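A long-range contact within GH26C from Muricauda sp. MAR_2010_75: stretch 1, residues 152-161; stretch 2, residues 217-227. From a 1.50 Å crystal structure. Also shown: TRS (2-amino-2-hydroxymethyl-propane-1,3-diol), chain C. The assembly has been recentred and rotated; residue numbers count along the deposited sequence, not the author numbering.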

# COMPACT_ATOMS: atom_id res chain seq x y z
N LEU A 152 -12.00 8.22 2.55
CA LEU A 152 -11.16 7.19 1.96
C LEU A 152 -10.05 6.80 2.91
O LEU A 152 -9.68 7.54 3.82
CB LEU A 152 -10.49 7.69 0.68
CG LEU A 152 -11.32 7.74 -0.61
CD1 LEU A 152 -12.54 8.62 -0.52
CD2 LEU A 152 -10.43 8.17 -1.75
N VAL A 153 -9.50 5.60 2.67
CA VAL A 153 -8.30 5.10 3.34
C VAL A 153 -7.08 5.58 2.56
O VAL A 153 -7.09 5.58 1.33
CB VAL A 153 -8.36 3.57 3.39
CG1 VAL A 153 -7.10 2.97 3.98
CG2 VAL A 153 -9.60 3.10 4.17
N ASN A 154 -6.00 5.94 3.26
CA ASN A 154 -4.74 6.36 2.64
C ASN A 154 -3.63 5.36 2.95
O ASN A 154 -3.41 5.03 4.11
CB ASN A 154 -4.30 7.74 3.16
CG ASN A 154 -5.09 8.88 2.57
OD1 ASN A 154 -4.86 9.28 1.41
ND2 ASN A 154 -6.02 9.42 3.34
N VAL A 155 -2.92 4.92 1.91
CA VAL A 155 -1.77 4.04 2.03
C VAL A 155 -0.57 4.73 1.39
O VAL A 155 -0.69 5.28 0.29
CB VAL A 155 -2.04 2.68 1.36
CG1 VAL A 155 -0.87 1.72 1.65
CG2 VAL A 155 -3.35 2.09 1.84
N PHE A 156 0.59 4.71 2.07
CA PHE A 156 1.85 5.20 1.50
C PHE A 156 2.86 4.08 1.36
O PHE A 156 3.14 3.37 2.34
CB PHE A 156 2.52 6.23 2.41
CG PHE A 156 2.02 7.64 2.24
CD1 PHE A 156 0.75 8.02 2.71
CD2 PHE A 156 2.81 8.59 1.60
CE1 PHE A 156 0.29 9.34 2.58
CE2 PHE A 156 2.36 9.93 1.49
CZ PHE A 156 1.10 10.29 1.99
N CYS A 157 3.44 3.97 0.16
CA CYS A 157 4.66 3.20 -0.05
C CYS A 157 5.82 4.20 -0.07
O CYS A 157 5.63 5.40 0.16
CB CYS A 157 4.57 2.35 -1.32
SG CYS A 157 4.41 3.33 -2.85
N TRP A 158 7.04 3.71 -0.29
CA TRP A 158 8.22 4.57 -0.23
C TRP A 158 9.26 4.07 -1.23
O TRP A 158 10.04 3.16 -0.92
CB TRP A 158 8.77 4.56 1.18
CG TRP A 158 9.89 5.54 1.39
CD1 TRP A 158 10.24 6.60 0.57
CD2 TRP A 158 10.76 5.61 2.52
NE1 TRP A 158 11.31 7.30 1.13
CE2 TRP A 158 11.63 6.71 2.33
CE3 TRP A 158 10.91 4.82 3.66
CZ2 TRP A 158 12.60 7.06 3.26
CZ3 TRP A 158 11.91 5.16 4.57
CH2 TRP A 158 12.73 6.26 4.37
N HIS A 159 9.29 4.70 -2.42
CA HIS A 159 10.36 4.41 -3.37
C HIS A 159 11.54 5.28 -2.96
O HIS A 159 11.76 6.41 -3.44
CB HIS A 159 9.91 4.64 -4.81
CG HIS A 159 9.01 3.56 -5.32
ND1 HIS A 159 7.65 3.55 -5.10
CD2 HIS A 159 9.27 2.46 -6.08
CE1 HIS A 159 7.11 2.48 -5.67
NE2 HIS A 159 8.08 1.79 -6.25
N PHE A 160 12.30 4.74 -1.99
CA PHE A 160 13.38 5.44 -1.29
C PHE A 160 14.67 5.32 -2.09
O PHE A 160 15.20 4.23 -2.28
CB PHE A 160 13.47 4.78 0.09
CG PHE A 160 14.57 5.30 1.02
CD1 PHE A 160 15.08 6.58 0.89
CD2 PHE A 160 15.01 4.50 2.06
CE1 PHE A 160 16.07 7.03 1.78
CE2 PHE A 160 16.02 4.93 2.91
CZ PHE A 160 16.55 6.19 2.77
N ARG A 161 15.13 6.44 -2.64
CA ARG A 161 16.37 6.42 -3.40
C ARG A 161 17.53 6.07 -2.49
O ARG A 161 17.60 6.52 -1.34
CB ARG A 161 16.59 7.76 -4.12
CG ARG A 161 15.51 8.00 -5.17
CD ARG A 161 15.59 9.38 -5.80
NE ARG A 161 14.31 9.69 -6.42
CZ ARG A 161 13.95 9.34 -7.65
NH1 ARG A 161 14.78 8.67 -8.43
NH2 ARG A 161 12.72 9.67 -8.08
N LEU A 217 -5.96 14.05 13.17
CA LEU A 217 -4.88 13.55 12.33
C LEU A 217 -5.35 12.45 11.38
O LEU A 217 -6.12 11.56 11.75
CB LEU A 217 -3.72 13.02 13.20
CG LEU A 217 -2.97 14.09 14.00
CD1 LEU A 217 -1.91 13.46 14.91
CD2 LEU A 217 -2.31 15.04 13.02
N VAL A 218 -4.85 12.48 10.15
CA VAL A 218 -5.21 11.50 9.13
C VAL A 218 -4.45 10.21 9.41
O VAL A 218 -3.20 10.21 9.35
CB VAL A 218 -4.82 12.01 7.73
CG1 VAL A 218 -5.12 10.92 6.68
CG2 VAL A 218 -5.54 13.32 7.42
N PRO A 219 -5.11 9.08 9.66
CA PRO A 219 -4.36 7.81 9.77
C PRO A 219 -3.82 7.42 8.42
O PRO A 219 -4.51 7.52 7.41
CB PRO A 219 -5.42 6.81 10.26
CG PRO A 219 -6.50 7.70 10.89
CD PRO A 219 -6.54 8.91 10.01
N ILE A 220 -2.56 6.97 8.40
CA ILE A 220 -2.04 6.43 7.16
C ILE A 220 -1.49 5.03 7.39
O ILE A 220 -0.97 4.70 8.47
CB ILE A 220 -0.98 7.33 6.50
CG1 ILE A 220 0.27 7.43 7.35
CG2 ILE A 220 -1.56 8.73 6.13
CD1 ILE A 220 1.45 7.96 6.56
N ILE A 221 -1.60 4.21 6.35
CA ILE A 221 -0.94 2.90 6.33
C ILE A 221 0.40 3.08 5.65
O ILE A 221 0.47 3.55 4.51
CB ILE A 221 -1.80 1.88 5.58
CG1 ILE A 221 -3.18 1.72 6.27
CG2 ILE A 221 -1.03 0.56 5.42
CD1 ILE A 221 -4.16 0.96 5.46
N PHE A 222 1.48 2.76 6.36
CA PHE A 222 2.83 2.92 5.85
C PHE A 222 3.37 1.53 5.48
O PHE A 222 3.38 0.60 6.33
CB PHE A 222 3.68 3.58 6.94
CG PHE A 222 5.15 3.78 6.57
CD1 PHE A 222 6.14 3.49 7.51
CD2 PHE A 222 5.52 4.35 5.37
CE1 PHE A 222 7.49 3.75 7.22
CE2 PHE A 222 6.88 4.56 5.07
CZ PHE A 222 7.82 4.29 6.02
N ARG A 223 3.75 1.37 4.20
CA ARG A 223 4.15 0.08 3.61
C ARG A 223 5.57 0.19 3.06
O ARG A 223 5.74 0.32 1.85
CB ARG A 223 3.16 -0.30 2.50
CG ARG A 223 3.36 -1.69 1.91
CD ARG A 223 2.20 -2.03 0.98
NE ARG A 223 2.22 -1.20 -0.23
CZ ARG A 223 2.77 -1.57 -1.39
NH1 ARG A 223 3.39 -2.74 -1.54
NH2 ARG A 223 2.68 -0.76 -2.44
N PRO A 224 6.60 0.16 3.91
CA PRO A 224 7.97 0.41 3.45
C PRO A 224 8.66 -0.87 3.00
O PRO A 224 8.28 -1.99 3.37
CB PRO A 224 8.67 0.91 4.73
CG PRO A 224 7.95 0.12 5.83
CD PRO A 224 6.48 0.07 5.38
N PHE A 225 9.71 -0.68 2.18
CA PHE A 225 10.62 -1.79 1.82
C PHE A 225 9.84 -2.96 1.24
O PHE A 225 10.07 -4.13 1.56
CB PHE A 225 11.55 -2.17 3.00
CG PHE A 225 12.27 -0.97 3.57
CD1 PHE A 225 13.19 -0.30 2.78
CD2 PHE A 225 11.99 -0.49 4.85
CE1 PHE A 225 13.83 0.84 3.25
CE2 PHE A 225 12.63 0.63 5.34
CZ PHE A 225 13.56 1.29 4.53
N HIS A 226 8.93 -2.62 0.33
CA HIS A 226 8.05 -3.62 -0.26
C HIS A 226 8.73 -4.42 -1.37
O HIS A 226 9.76 -4.03 -1.95
CB HIS A 226 6.78 -2.94 -0.81
CG HIS A 226 7.04 -1.99 -1.95
ND1 HIS A 226 7.92 -0.93 -1.84
CD2 HIS A 226 6.53 -1.94 -3.21
CE1 HIS A 226 7.95 -0.27 -2.98
NE2 HIS A 226 7.11 -0.85 -3.83
N GLU A 227 8.13 -5.56 -1.69
CA GLU A 227 8.64 -6.39 -2.79
C GLU A 227 10.08 -6.79 -2.58
O GLU A 227 10.84 -6.98 -3.55
CB GLU A 227 8.44 -5.71 -4.17
CG GLU A 227 6.93 -5.45 -4.44
CD GLU A 227 6.66 -4.66 -5.70
OE1 GLU A 227 7.56 -4.38 -6.48
OE2 GLU A 227 5.47 -4.29 -5.89
C TRS C . 5.91 -1.06 -8.51
C1 TRS C . 5.35 -0.02 -7.56
C2 TRS C . 7.42 -1.12 -8.29
C3 TRS C . 5.52 -0.67 -9.95
N TRS C . 5.30 -2.36 -8.20
O1 TRS C . 5.62 -0.40 -6.22
O2 TRS C . 8.01 0.15 -8.58
O3 TRS C . 5.93 -1.64 -10.89
O HOH W 1 -6.77 7.97 5.91
O HOH W 2 -5.51 5.18 6.07
O HOH W 3 7.68 1.06 0.13
O HOH W 4 10.80 1.73 1.34

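Two neighbouring parallel strands, one through V155 and F156, the other through I221 and F222, run side by side with their N-to-C directions 23° apart and their axes 4.6 Å apart at closest approach. Three backbone hydrogen bonds join them in the staggered pattern of a parallel ladder. I221 N donates to N154 O (3.0 Å), F156 N donates to I221 O (2.7 Å), and R223 N donates to F156 O (2.8 Å); the first two are nearly linear. I221 thus spends both its NH and its carbonyl on the other strand, and F156 does the same in return. Two CA-H...O contacts supplement the ladder, V155 CA to I221 O at 3.4 Å and F222 CA to F156 O at 3.6 Å.

Beyond these bonds the strands spread and water takes over. At the N-terminal end, P219 O accepts from two waters: water 1, which also accepts from N154 ND2 (3.0 Å), and water 2, which accepts from N154 N (3.0 Å). At the other end W158 N and R223 O lie 4.2 Å apart, too far for a direct bond; water 3 bridges them, accepting from W158 N (2.8 Å) and donating to R223 O (2.7 Å). Water 4 makes a separate bridge, donating to W158 O (2.8 Å) and accepting from F225 N (2.8 Å). W158 O also receives a weak bond from F160 N (3.0 Å).

Side chains alternate across the sheet. On the face carrying V155 and I221, the I221 CD1 methyl lies 3.9 Å from both V153 CG1 and V155 CG2, a wholly apolar cluster. On the same face C157 CB comes within 3.8 Å of R223 NH2, a contact without a hydrogen bond; the guanidinium nitrogens NH1 and NH2 are satisfied elsewhere in the structure. On the face carrying F156 and F222, F156 CD1 meets I220 CD1 at 3.9 Å. W158 CE3 approaches F222 CZ at 3.9 Å, near the plane of the phenyl ring, while the W158 and F225 rings meet obliquely, their planes at 51°. F160 CD2 packs against F225 CE1 at 4.0 Å.

H226 turns the edge of its ring toward the face of H159 in an offset arrangement, planes at 82° and centroids 5.0 Å apart. Both imidazoles reach the bound TRS, probably from the crystallisation liquor: H226 NE2 donates to TRS O1 (2.9 Å), and H159 NE2 shares a hydrogen bond with TRS O2 (2.9 Å). The TRS amine N donates to E227 OE2 (3.0 Å), and weakly to E227 OE1 (3.5 Å).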